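Local coordinates for angiotensin-converting enzyme (Anopheles gambiae, PDB 6S1Y), which probably acts as a zinc-dependent peptidase of the angiotensin-converting enzyme family in a mosquito, cleaving peptides in a deep, largely helical active-site cleft, at residues Q255-A261 with V426-F431; F421-G425 with Y575-L579; Y174-N178 with G444-G448; V167-F171 with E477-D481. All coordinates share one frame; numbering follows the deposited sequence.

Interaction 1 (Q255-A261 with V426-F431); sequences QTWDNIA and VTKLVF. With KSN ((2~{S})-2-[[(4~{S})-4-azanyl-5-oxidanyl-5-oxidanylidene-pentanoyl]amino]pentanedioic acid), chain H.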
loop_
_atom_site.group_PDB
_atom_site.type_symbol
_atom_site.label_atom_id
_atom_site.label_comp_id
_atom_site.label_asym_id
_atom_site.label_seq_id
_atom_site.Cartn_x
_atom_site.Cartn_y
_atom_site.Cartn_z
ATOM N N GLN A 255 6.433 -2.368 9.287
ATOM C CA GLN A 255 5.169 -1.754 8.899
ATOM C C GLN A 255 3.972 -2.621 9.262
ATOM O O GLN A 255 2.883 -2.102 9.498
ATOM C CB GLN A 255 5.171 -1.457 7.400
ATOM C CG GLN A 255 5.149 -2.666 6.487
ATOM C CD GLN A 255 5.320 -2.250 5.030
ATOM O OE1 GLN A 255 6.340 -1.644 4.673
ATOM N NE2 GLN A 255 4.302 -2.487 4.206
ATOM N N THR A 256 4.142 -3.936 9.272
ATOM C CA THR A 256 3.136 -4.872 9.741
ATOM C C THR A 256 3.882 -5.932 10.536
ATOM O O THR A 256 5.015 -6.287 10.183
ATOM C CB THR A 256 2.353 -5.519 8.595
ATOM O OG1 THR A 256 3.274 -6.087 7.665
ATOM C CG2 THR A 256 1.520 -4.478 7.851
ATOM N N TRP A 257 3.268 -6.428 11.603
ATOM C CA TRP A 257 3.935 -7.370 12.483
ATOM C C TRP A 257 3.293 -8.751 12.442
ATOM O O TRP A 257 3.474 -9.538 13.371
ATOM C CB TRP A 257 3.949 -6.833 13.921
ATOM C CG TRP A 257 4.401 -5.402 14.069
ATOM C CD1 TRP A 257 5.119 -4.659 13.176
ATOM C CD2 TRP A 257 4.158 -4.545 15.191
ATOM N NE1 TRP A 257 5.325 -3.389 13.676
ATOM C CE2 TRP A 257 4.740 -3.300 14.908
ATOM C CE3 TRP A 257 3.478 -4.709 16.410
ATOM C CZ2 TRP A 257 4.675 -2.224 15.804
ATOM C CZ3 TRP A 257 3.405 -3.633 17.288
ATOM C CH2 TRP A 257 4.005 -2.418 16.982
ATOM N N ASP A 258 2.557 -9.061 11.369
ATOM C CA ASP A 258 1.891 -10.345 11.224
ATOM C C ASP A 258 2.833 -11.523 11.406
ATOM O O ASP A 258 2.426 -12.555 11.942
ATOM C CB ASP A 258 1.206 -10.417 9.848
ATOM C CG ASP A 258 2.166 -10.131 8.684
ATOM O OD1 ASP A 258 2.800 -9.041 8.661
ATOM O OD2 ASP A 258 2.277 -10.991 7.785
ATOM N N ASN A 259 4.100 -11.388 10.996
ATOM C CA ASN A 259 5.034 -12.513 11.073
ATOM C C ASN A 259 5.465 -12.866 12.491
ATOM O O ASN A 259 6.011 -13.955 12.697
ATOM C CB ASN A 259 6.291 -12.238 10.238
ATOM C CG ASN A 259 6.033 -12.333 8.752
ATOM O OD1 ASN A 259 5.340 -13.245 8.294
ATOM N ND2 ASN A 259 6.566 -11.377 7.988
ATOM N N ILE A 260 5.246 -11.996 13.477
ATOM C CA ILE A 260 5.494 -12.389 14.857
ATOM C C ILE A 260 4.191 -12.596 15.630
ATOM O O ILE A 260 4.205 -12.639 16.869
ATOM C CB ILE A 260 6.426 -11.402 15.574
ATOM C CG1 ILE A 260 5.929 -9.961 15.523
ATOM C CG2 ILE A 260 7.833 -11.465 14.959
ATOM C CD1 ILE A 260 4.826 -9.642 16.524
ATOM N N ALA A 261 3.062 -12.754 14.933
ATOM C CA ALA A 261 1.787 -12.905 15.633
ATOM C C ALA A 261 1.766 -14.167 16.492
ATOM O O ALA A 261 1.419 -14.119 17.675
ATOM C CB ALA A 261 0.623 -12.918 14.648
ATOM N N VAL A 426 -2.085 -6.896 14.850
ATOM C CA VAL A 426 -0.677 -6.759 14.520
ATOM C C VAL A 426 -0.467 -6.792 13.018
ATOM O O VAL A 426 0.599 -6.403 12.536
ATOM C CB VAL A 426 0.187 -7.833 15.212
ATOM C CG1 VAL A 426 0.167 -7.621 16.713
ATOM C CG2 VAL A 426 -0.273 -9.245 14.883
ATOM N N THR A 427 -1.463 -7.254 12.266
ATOM C CA THR A 427 -1.387 -7.279 10.814
ATOM C C THR A 427 -1.762 -5.929 10.234
ATOM O O THR A 427 -1.087 -5.429 9.338
ATOM C CB THR A 427 -2.323 -8.357 10.233
ATOM O OG1 THR A 427 -1.968 -9.647 10.746
ATOM C CG2 THR A 427 -2.250 -8.359 8.706
ATOM N N LYS A 428 -2.849 -5.335 10.732
ATOM C CA LYS A 428 -3.460 -4.163 10.113
ATOM C C LYS A 428 -3.423 -2.906 10.965
ATOM O O LYS A 428 -3.162 -1.830 10.439
ATOM C CB LYS A 428 -4.929 -4.459 9.728
ATOM C CG LYS A 428 -5.072 -5.745 8.875
ATOM C CD LYS A 428 -6.318 -5.768 8.018
ATOM C CE LYS A 428 -6.242 -4.741 6.868
ATOM N NZ LYS A 428 -5.463 -5.152 5.650
ATOM N N LEU A 429 -3.686 -2.987 12.268
ATOM C CA LEU A 429 -3.790 -1.742 13.013
ATOM C C LEU A 429 -2.447 -1.027 13.076
ATOM O O LEU A 429 -2.395 0.196 12.943
ATOM C CB LEU A 429 -4.337 -1.993 14.412
ATOM C CG LEU A 429 -4.497 -0.694 15.189
ATOM C CD1 LEU A 429 -5.629 0.133 14.614
ATOM C CD2 LEU A 429 -4.747 -0.985 16.637
ATOM N N VAL A 430 -1.345 -1.766 13.273
ATOM C CA VAL A 430 -0.049 -1.125 13.438
ATOM C C VAL A 430 0.420 -0.402 12.178
ATOM O O VAL A 430 1.359 0.411 12.235
ATOM C CB VAL A 430 1.026 -2.147 13.862
ATOM C CG1 VAL A 430 0.595 -2.892 15.116
ATOM C CG2 VAL A 430 1.308 -3.104 12.753
ATOM N N PHE A 431 -0.189 -0.687 11.034
ATOM C CA PHE A 431 0.269 -0.114 9.763
ATOM C C PHE A 431 -0.122 1.359 9.634
ATOM O O PHE A 431 0.586 2.138 8.981
ATOM C CB PHE A 431 -0.292 -0.980 8.622
ATOM C CG PHE A 431 -0.044 -0.430 7.254
ATOM C CD1 PHE A 431 1.158 -0.644 6.615
ATOM C CD2 PHE A 431 -1.034 0.259 6.592
ATOM C CE1 PHE A 431 1.387 -0.137 5.364
ATOM C CE2 PHE A 431 -0.804 0.784 5.336
ATOM C CZ PHE A 431 0.408 0.583 4.732
HETATM C C10 KSN H . 3.085 0.587 -7.641
HETATM C C13 KSN H . 0.446 -1.733 -4.597
HETATM C C17 KSN H . 3.548 -2.241 1.140
HETATM C C02 KSN H . 2.066 -2.537 0.881
HETATM C C03 KSN H . 1.582 -2.320 -0.560
HETATM C C04 KSN H . 2.639 -2.323 -1.653
HETATM C C05 KSN H . 2.464 -3.413 -2.743
HETATM C C07 KSN H . 1.994 -1.720 -4.637
HETATM C C08 KSN H . 2.567 -1.374 -6.006
HETATM C C09 KSN H . 2.283 0.081 -6.426
HETATM N N01 KSN H . 1.223 -1.715 1.757
HETATM N N06 KSN H . 2.217 -3.090 -4.155
HETATM O O11 KSN H . 4.143 -0.022 -7.991
HETATM O O12 KSN H . 2.712 1.621 -8.296
HETATM O O14 KSN H . -0.149 -2.793 -4.935
HETATM O O15 KSN H . -0.217 -0.753 -4.206
HETATM O O16 KSN H . 2.602 -4.561 -2.442
HETATM O O18 KSN H . 4.376 -3.170 0.936
HETATM O O19 KSN H . 3.994 -1.136 1.550
#
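W257 and V426 join the two segments through a backbone bond: W257 N donates to V426 O at 2.8 Å, meeting that oxygen nearly end-on. In the mostly helical fold of this zinc peptidase, the contact sets the loop Q255-A261 against the last turns of helix 414-429, where a wider pi-type turn occurs, and its far end reaches the ligand pocket. Polar order within the loop comes from T256 OG1, which donates to D258 OD1 at 3.2 Å. T427 OG1 lies near D258 CB, but its hydrogen bond runs back to R423 O.

The apolar part centres on V430. Its CG1 sits over one face of the W257 indole, 3.7 Å from the centroid of the six-membered ring and 14° off the normal, while Y218 and V225 of helix 203-233 also pack on the tryptophan. Further along, A261 CB meets V426 CG2 at 3.8 Å.

Two close C-H to oxygen approaches add to these. T256 CG2 comes within 3.1 Å of T427 O, and Q255 O receives a CA-H...O contact from F431 CA at 3.3 Å while also lying in the plane of the F431 ring, at its edge.

The last group of contacts reaches the gamma-linked glutamate ligand. With CG placed between backbone N and carbonyl carbon (chi1 68°), the Q255 chain extends into the pocket, where K485 NZ bonds to OE1 and so helps fix the rotation of the amide. F431 CZ lies 3.8 Å from the ligand N01, and Q255 NE2 donates to ligand O19 at 3.0 Å and 162°.

Interaction 2 (F421-G425 with Y575-L579); sequences FYRAG and YFDPL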
loop_
_atom_site.group_PDB
_atom_site.type_symbol
_atom_site.label_atom_id
_atom_site.label_comp_id
_atom_site.label_asym_id
_atom_site.label_seq_id
_atom_site.Cartn_x
_atom_site.Cartn_y
_atom_site.Cartn_z
ATOM N N PHE A 421 -8.397 -11.728 17.117
ATOM C CA PHE A 421 -8.350 -10.265 17.183
ATOM C C PHE A 421 -6.908 -9.762 17.233
ATOM O O PHE A 421 -6.564 -8.729 16.639
ATOM C CB PHE A 421 -9.103 -9.758 18.423
ATOM C CG PHE A 421 -10.556 -10.161 18.495
ATOM C CD1 PHE A 421 -11.285 -10.481 17.353
ATOM C CD2 PHE A 421 -11.195 -10.228 19.724
ATOM C CE1 PHE A 421 -12.645 -10.876 17.443
ATOM C CE2 PHE A 421 -12.547 -10.607 19.831
ATOM C CZ PHE A 421 -13.272 -10.924 18.691
ATOM N N TYR A 422 -6.058 -10.462 17.983
ATOM C CA TYR A 422 -4.663 -10.067 18.112
ATOM C C TYR A 422 -3.965 -10.113 16.767
ATOM O O TYR A 422 -3.354 -9.129 16.337
ATOM C CB TYR A 422 -3.967 -10.983 19.108
ATOM C CG TYR A 422 -2.526 -10.672 19.316
ATOM C CD1 TYR A 422 -2.137 -9.531 20.046
ATOM C CD2 TYR A 422 -1.528 -11.495 18.790
ATOM C CE1 TYR A 422 -0.799 -9.230 20.245
ATOM C CE2 TYR A 422 -0.182 -11.213 19.002
ATOM C CZ TYR A 422 0.173 -10.072 19.725
ATOM O OH TYR A 422 1.488 -9.763 19.934
ATOM N N ARG A 423 -4.042 -11.251 16.084
ATOM C CA ARG A 423 -3.455 -11.343 14.759
ATOM C C ARG A 423 -3.917 -10.186 13.882
ATOM O O ARG A 423 -3.099 -9.532 13.221
ATOM C CB ARG A 423 -3.811 -12.682 14.103
ATOM C CG ARG A 423 -3.339 -12.750 12.632
ATOM C CD ARG A 423 -3.459 -14.137 12.022
ATOM N NE ARG A 423 -2.392 -15.005 12.508
ATOM C CZ ARG A 423 -1.163 -15.032 11.997
ATOM N NH1 ARG A 423 -0.846 -14.262 10.967
ATOM N NH2 ARG A 423 -0.254 -15.847 12.518
ATOM N N ALA A 424 -5.233 -9.913 13.860
ATOM C CA ALA A 424 -5.701 -8.812 13.022
ATOM C C ALA A 424 -5.036 -7.488 13.430
ATOM O O ALA A 424 -4.619 -6.707 12.572
ATOM C CB ALA A 424 -7.229 -8.697 13.081
ATOM N N GLY A 425 -4.930 -7.224 14.737
ATOM C CA GLY A 425 -4.316 -5.979 15.182
ATOM C C GLY A 425 -2.877 -5.829 14.725
ATOM O O GLY A 425 -2.468 -4.753 14.259
ATOM N N TYR A 575 -14.189 -2.298 14.781
ATOM C CA TYR A 575 -13.605 -3.590 14.439
ATOM C C TYR A 575 -12.650 -4.057 15.524
ATOM O O TYR A 575 -12.663 -5.230 15.923
ATOM C CB TYR A 575 -12.879 -3.470 13.089
ATOM C CG TYR A 575 -12.310 -4.754 12.539
ATOM C CD1 TYR A 575 -11.044 -5.188 12.918
ATOM C CD2 TYR A 575 -13.015 -5.507 11.617
ATOM C CE1 TYR A 575 -10.501 -6.355 12.412
ATOM C CE2 TYR A 575 -12.484 -6.694 11.098
ATOM C CZ TYR A 575 -11.215 -7.105 11.505
ATOM O OH TYR A 575 -10.661 -8.255 11.021
ATOM N N PHE A 576 -11.814 -3.141 16.011
ATOM C CA PHE A 576 -10.808 -3.438 17.021
ATOM C C PHE A 576 -11.244 -3.092 18.444
ATOM O O PHE A 576 -10.396 -3.027 19.332
ATOM C CB PHE A 576 -9.504 -2.693 16.717
ATOM C CG PHE A 576 -8.781 -3.227 15.535
ATOM C CD1 PHE A 576 -8.220 -4.479 15.568
ATOM C CD2 PHE A 576 -8.698 -2.490 14.366
ATOM C CE1 PHE A 576 -7.582 -4.979 14.464
ATOM C CE2 PHE A 576 -8.059 -2.999 13.255
ATOM C CZ PHE A 576 -7.505 -4.225 13.304
ATOM N N ASP A 577 -12.532 -2.865 18.694
ATOM C CA ASP A 577 -12.851 -2.526 20.080
ATOM C C ASP A 577 -12.693 -3.733 21.003
ATOM O O ASP A 577 -12.208 -3.566 22.123
ATOM C CB ASP A 577 -14.260 -1.946 20.227
ATOM C CG ASP A 577 -14.533 -1.458 21.655
ATOM O OD1 ASP A 577 -13.966 -0.414 22.076
ATOM O OD2 ASP A 577 -15.266 -2.167 22.379
ATOM N N PRO A 578 -13.104 -4.945 20.609
ATOM C CA PRO A 578 -12.903 -6.084 21.527
ATOM C C PRO A 578 -11.432 -6.315 21.858
ATOM O O PRO A 578 -11.090 -6.638 23.006
ATOM C CB PRO A 578 -13.527 -7.268 20.768
ATOM C CG PRO A 578 -14.522 -6.633 19.813
ATOM C CD PRO A 578 -13.884 -5.322 19.408
ATOM N N LEU A 579 -10.540 -6.128 20.887
ATOM C CA LEU A 579 -9.120 -6.248 21.176
ATOM C C LEU A 579 -8.671 -5.144 22.130
ATOM O O LEU A 579 -7.948 -5.403 23.100
ATOM C CB LEU A 579 -8.306 -6.196 19.883
ATOM C CG LEU A 579 -6.782 -6.219 20.065
ATOM C CD1 LEU A 579 -6.367 -7.567 20.674
ATOM C CD2 LEU A 579 -6.031 -5.964 18.750
#
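F421 overlaps P578, the two side chains crossing at about a right angle with F421 CE2 3.6 Å from P578 CB. The phenylalanine CG stands anti to the carbonyl carbon, beside its own backbone N (chi1 -59°), which brings CE2 of the ring to the proline CB, and nearer the helix F421 CB packs on L579 CB at 3.9 Å. L579 then divides its two methyls: CD1 settles against Y422 CA at 4.0 Å, and CD2 comes within 3.5 Å of F421 O and also reaches G425 CA, where the missing side chain of the glycine makes room for it. Here a helix packs against a break between two others. F421, A424 and G425 form one face of helix 414-429, and F576 is the single residue between helix 570-575 and helix 577-590, where it occupies the N-cap position. F576 CE1 lies 3.5 Å from G425 N. The F576 ring presents its edge to A424 C, and Y575 CD1 lies 3.6 Å above its plane, over the centre. Y575 in turn meets A424 CB with its edge and F505 in an edge-to-face pair. On the far side of helix 414-429, Y422 packs on L221 and V225 of helix 203-233, while its OH bonds to T264 OG1.

Interaction 3 (Y174-N178 with G444-G448); sequences YVELN and GVFRG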
loop_
_atom_site.group_PDB
_atom_site.type_symbol
_atom_site.label_atom_id
_atom_site.label_comp_id
_atom_site.label_asym_id
_atom_site.label_seq_id
_atom_site.Cartn_x
_atom_site.Cartn_y
_atom_site.Cartn_z
ATOM N N TYR A 174 15.720 14.378 -7.219
ATOM C CA TYR A 174 14.295 14.116 -7.365
ATOM C C TYR A 174 13.471 15.118 -6.585
ATOM O O TYR A 174 12.432 15.592 -7.061
ATOM C CB TYR A 174 14.005 12.694 -6.892
ATOM C CG TYR A 174 12.653 12.440 -6.268
ATOM C CD1 TYR A 174 11.480 12.510 -7.016
ATOM C CD2 TYR A 174 12.558 12.058 -4.941
ATOM C CE1 TYR A 174 10.251 12.238 -6.440
ATOM C CE2 TYR A 174 11.335 11.772 -4.360
ATOM C CZ TYR A 174 10.183 11.852 -5.106
ATOM O OH TYR A 174 8.974 11.552 -4.492
ATOM N N VAL A 175 13.907 15.449 -5.375
ATOM C CA VAL A 175 13.148 16.409 -4.586
ATOM C C VAL A 175 13.114 17.761 -5.281
ATOM O O VAL A 175 12.067 18.425 -5.323
ATOM C CB VAL A 175 13.728 16.510 -3.170
ATOM C CG1 VAL A 175 13.290 17.803 -2.516
ATOM C CG2 VAL A 175 13.277 15.301 -2.364
ATOM N N GLU A 176 14.256 18.189 -5.838
ATOM C CA GLU A 176 14.345 19.537 -6.405
ATOM C C GLU A 176 13.451 19.680 -7.626
ATOM O O GLU A 176 12.764 20.694 -7.778
ATOM C CB GLU A 176 15.796 19.878 -6.761
ATOM C CG GLU A 176 16.580 20.397 -5.568
ATOM C CD GLU A 176 18.079 20.106 -5.628
ATOM O OE1 GLU A 176 18.774 20.425 -4.633
ATOM O OE2 GLU A 176 18.558 19.566 -6.649
ATOM N N LEU A 177 13.429 18.666 -8.498
ATOM C CA LEU A 177 12.628 18.752 -9.710
ATOM C C LEU A 177 11.174 18.399 -9.467
ATOM O O LEU A 177 10.299 18.843 -10.223
ATOM C CB LEU A 177 13.216 17.844 -10.784
ATOM C CG LEU A 177 14.578 18.317 -11.304
ATOM C CD1 LEU A 177 15.261 17.234 -12.113
ATOM C CD2 LEU A 177 14.416 19.594 -12.131
ATOM N N ASN A 178 10.891 17.578 -8.456
ATOM C CA ASN A 178 9.506 17.393 -8.030
ATOM C C ASN A 178 8.929 18.729 -7.593
ATOM O O ASN A 178 7.759 19.027 -7.852
ATOM C CB ASN A 178 9.422 16.358 -6.895
ATOM C CG ASN A 178 8.042 16.351 -6.190
ATOM O OD1 ASN A 178 7.700 17.279 -5.468
ATOM N ND2 ASN A 178 7.263 15.299 -6.409
ATOM N N GLY A 444 7.213 16.989 4.592
ATOM C CA GLY A 444 8.132 17.897 5.239
ATOM C C GLY A 444 9.356 18.188 4.399
ATOM O O GLY A 444 9.837 19.325 4.369
ATOM N N VAL A 445 9.890 17.171 3.722
ATOM C CA VAL A 445 10.994 17.403 2.794
ATOM C C VAL A 445 10.532 18.293 1.653
ATOM O O VAL A 445 11.192 19.277 1.297
ATOM C CB VAL A 445 11.553 16.066 2.272
ATOM C CG1 VAL A 445 12.562 16.296 1.135
ATOM C CG2 VAL A 445 12.201 15.276 3.409
ATOM N N PHE A 446 9.367 17.977 1.084
ATOM C CA PHE A 446 8.848 18.725 -0.057
ATOM C C PHE A 446 8.614 20.185 0.301
ATOM O O PHE A 446 8.867 21.075 -0.513
ATOM C CB PHE A 446 7.536 18.105 -0.537
ATOM C CG PHE A 446 7.681 16.750 -1.179
ATOM C CD1 PHE A 446 8.889 16.314 -1.681
ATOM C CD2 PHE A 446 6.581 15.920 -1.297
ATOM C CE1 PHE A 446 9.000 15.079 -2.287
ATOM C CE2 PHE A 446 6.687 14.676 -1.905
ATOM C CZ PHE A 446 7.890 14.256 -2.401
ATOM N N ARG A 447 8.093 20.442 1.509
ATOM C CA ARG A 447 7.757 21.796 1.929
ATOM C C ARG A 447 8.955 22.580 2.447
ATOM O O ARG A 447 8.816 23.781 2.674
ATOM C CB ARG A 447 6.696 21.773 3.025
ATOM C CG ARG A 447 5.316 21.387 2.546
ATOM C CD ARG A 447 4.472 20.948 3.725
ATOM N NE ARG A 447 3.071 20.739 3.368
ATOM C CZ ARG A 447 2.205 20.070 4.120
ATOM N NH1 ARG A 447 2.606 19.519 5.266
ATOM N NH2 ARG A 447 0.939 19.933 3.722
ATOM N N GLY A 448 10.107 21.939 2.643
ATOM C CA GLY A 448 11.269 22.594 3.210
ATOM C C GLY A 448 11.362 22.560 4.725
ATOM O O GLY A 448 12.382 22.987 5.270
#
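F446 and N178 are brought together by complementary first torsions: F446 holds CG anti to the carbonyl carbon, beside its backbone N (chi1 -69°), so that the ring projects across to the other helix, and N178 holds CG anti to its own N (chi1 167°), which swings the amide over that ring. The two planes are only 12° apart, and N178 OD1 lies 4.0 Å above the plane of the F446 ring, over its centre. Such a flat-on approach suits dispersion between two planar groups, and the amide is kept in place from outside, since its ND2 bonds to Y95 OH. A second polar group touches the same ring from another direction: Y174 OH lies in the ring plane, at the edge, 3.6 Å from F446 CZ. This hydroxyl is hydrogen-bonded to D491 OD1. The pattern is one of helix against helix, with Y174, V175 and N178 on one side of helix 168-184 facing the last turn of helix 431-447. The backbones come close, V175 CA lying 6.7 Å from F446 CA. Beside the ring edge, V175 and V445 cross at about a right angle, with V175 CG2 3.7 Å from V445 CG1; the same CG2 also reaches the F446 edge. W194 adds an edge-to-face partner for F446, and helix 431-447 stops directly afterwards at G448, whose phi is positive.

Interaction 4 (V167-F171 with E477-D481); sequences VRESF and EQDFD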
loop_
_atom_site.group_PDB
_atom_site.type_symbol
_atom_site.label_atom_id
_atom_site.label_comp_id
_atom_site.label_asym_id
_atom_site.label_seq_id
_atom_site.Cartn_x
_atom_site.Cartn_y
_atom_site.Cartn_z
ATOM N N VAL A 167 21.940 6.310 -2.613
ATOM C CA VAL A 167 21.144 7.054 -3.573
ATOM C C VAL A 167 20.763 8.436 -3.050
ATOM O O VAL A 167 19.838 9.053 -3.583
ATOM C CB VAL A 167 19.895 6.271 -4.000
ATOM C CG1 VAL A 167 20.287 4.913 -4.594
ATOM C CG2 VAL A 167 18.957 6.074 -2.841
ATOM N N ARG A 168 21.466 8.949 -2.020
ATOM C CA ARG A 168 21.145 10.264 -1.470
ATOM C C ARG A 168 21.053 11.317 -2.567
ATOM O O ARG A 168 20.078 12.066 -2.647
ATOM C CB ARG A 168 22.199 10.675 -0.432
ATOM C CG ARG A 168 21.981 12.091 0.214
ATOM C CD ARG A 168 23.262 12.613 0.890
ATOM N NE ARG A 168 23.710 11.683 1.927
ATOM C CZ ARG A 168 23.245 11.667 3.183
ATOM N NH1 ARG A 168 22.323 12.548 3.564
ATOM N NH2 ARG A 168 23.700 10.770 4.063
ATOM N N GLU A 169 22.057 11.374 -3.437
ATOM C CA GLU A 169 22.116 12.440 -4.434
ATOM C C GLU A 169 20.993 12.331 -5.458
ATOM O O GLU A 169 20.399 13.346 -5.836
ATOM C CB GLU A 169 23.484 12.427 -5.118
ATOM C CG GLU A 169 24.637 12.264 -4.118
ATOM C CD GLU A 169 25.967 12.748 -4.665
ATOM O OE1 GLU A 169 26.743 13.343 -3.885
ATOM O OE2 GLU A 169 26.227 12.543 -5.874
ATOM N N SER A 170 20.684 11.120 -5.929
ATOM C CA SER A 170 19.522 10.981 -6.799
ATOM C C SER A 170 18.256 11.434 -6.090
ATOM O O SER A 170 17.411 12.111 -6.683
ATOM C CB SER A 170 19.363 9.535 -7.274
ATOM O OG SER A 170 20.561 9.068 -7.887
ATOM N N PHE A 171 18.101 11.065 -4.815
ATOM C CA PHE A 171 16.954 11.548 -4.054
ATOM C C PHE A 171 16.922 13.069 -4.003
ATOM O O PHE A 171 15.861 13.679 -4.181
ATOM C CB PHE A 171 16.972 10.981 -2.636
ATOM C CG PHE A 171 15.812 11.420 -1.790
ATOM C CD1 PHE A 171 14.631 10.704 -1.785
ATOM C CD2 PHE A 171 15.905 12.550 -0.999
ATOM C CE1 PHE A 171 13.545 11.108 -0.986
ATOM C CE2 PHE A 171 14.849 12.962 -0.220
ATOM C CZ PHE A 171 13.665 12.234 -0.201
ATOM N N GLU A 477 23.657 11.044 10.308
ATOM C CA GLU A 477 23.335 11.731 9.065
ATOM C C GLU A 477 24.193 11.259 7.897
ATOM O O GLU A 477 23.874 11.587 6.754
ATOM C CB GLU A 477 23.471 13.230 9.224
ATOM C CG GLU A 477 22.338 13.846 10.048
ATOM C CD GLU A 477 20.977 13.651 9.395
ATOM O OE1 GLU A 477 20.930 13.322 8.182
ATOM O OE2 GLU A 477 19.959 13.811 10.086
ATOM N N GLN A 478 25.247 10.482 8.140
ATOM C CA GLN A 478 25.953 9.859 7.026
ATOM C C GLN A 478 25.143 8.714 6.428
ATOM O O GLN A 478 25.338 8.372 5.260
ATOM C CB GLN A 478 27.319 9.343 7.474
ATOM C CG GLN A 478 28.287 10.451 7.870
ATOM C CD GLN A 478 29.334 9.967 8.857
ATOM O OE1 GLN A 478 29.548 10.586 9.905
ATOM N NE2 GLN A 478 29.988 8.846 8.529
ATOM N N ASP A 479 24.259 8.094 7.220
ATOM C CA ASP A 479 23.251 7.193 6.695
ATOM C C ASP A 479 22.122 8.017 6.092
ATOM O O ASP A 479 21.972 9.204 6.392
ATOM C CB ASP A 479 22.705 6.281 7.790
ATOM C CG ASP A 479 23.807 5.568 8.547
ATOM O OD1 ASP A 479 24.649 4.914 7.895
ATOM O OD2 ASP A 479 23.848 5.680 9.799
ATOM N N PHE A 480 21.346 7.388 5.203
ATOM C CA PHE A 480 20.148 8.060 4.686
ATOM C C PHE A 480 19.111 6.976 4.352
ATOM O O PHE A 480 19.090 6.425 3.250
ATOM C CB PHE A 480 20.465 8.929 3.482
ATOM C CG PHE A 480 19.240 9.528 2.848
ATOM C CD1 PHE A 480 18.384 10.296 3.586
ATOM C CD2 PHE A 480 18.946 9.300 1.533
ATOM C CE1 PHE A 480 17.251 10.832 3.022
ATOM C CE2 PHE A 480 17.818 9.843 0.958
ATOM C CZ PHE A 480 16.967 10.610 1.704
ATOM N N ASP A 481 18.242 6.710 5.306
ATOM C CA ASP A 481 17.506 5.460 5.343
ATOM C C ASP A 481 16.134 5.429 4.670
ATOM O O ASP A 481 15.657 4.342 4.332
ATOM C CB ASP A 481 17.382 5.042 6.817
ATOM C CG ASP A 481 18.719 4.623 7.408
ATOM O OD1 ASP A 481 19.456 3.922 6.671
ATOM O OD2 ASP A 481 19.032 4.986 8.585
HETATM O O HOH W 1 21.193 11.775 5.720
HETATM O O HOH W 2 21.697 14.508 6.213
#
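R168 NH2 is gripped by three successive carbonyl oxygens of the loop E477-D481. The firm bond is to E477 O at 2.8 Å, with the acceptor tilted 29° out of the guanidinium plane; the bonds to Q478 O at 3.1 Å and to D479 O at 3.3 Å are weak. A bend at chi3 (-59°) directs the guanidinium toward the loop carbonyls after CG has left the helix anti to the backbone N. NH1 adds an indirect link, donating to a water that bridges to D479 O at 2.8 Å. One face of the guanidinium rests on F480 CB, 3.7 Å from the plane.

F480 carries the apolar half of the contact. The edge of its ring points at the face of F171 in a T-shaped pair, centroids 5.0 Å apart and planes at 62°, with F480 CZ 3.5 Å from F171 CD2. Here an irregular loop docks on the first turn of helix 168-184, its carbonyls held by one arginine. M113 of helix 100-119 also packs on F171.

The E477 carboxylate does not touch the cation: R168 NH1 and E477 OE1 are 4.9 Å apart, and its oxygens accept the backbone N-H groups of N456 and C457. The positive charge is probably stabilised by the converging carbonyl dipoles and the water, with the nearby carboxylate adding a longer-range attraction, and together these pin the loop to the helix start.

In the fold
Along the chain, helix 168-184 comes first and supplies interaction 4 and then interaction 3; these touch through F171 and V445, their centres 14 Å apart. The loop of interaction 1 follows, and helix 414-429 then serves interactions 2 and 1 in succession, with centres 11 Å apart. Helix 431-447 follows it in the chain and runs to interaction 3, whose centre is 30 Å from that of interaction 1. Interactions 2 and 3 have centres about 38 Å apart, on opposite sides of the chain's centre. Two consecutive helices thus connect distant packing regions. Only interaction 1 holds pocket residues, the F431 side chain about 9 Å from the zinc ion; the other three join helices and loops elsewhere in the same helical fold.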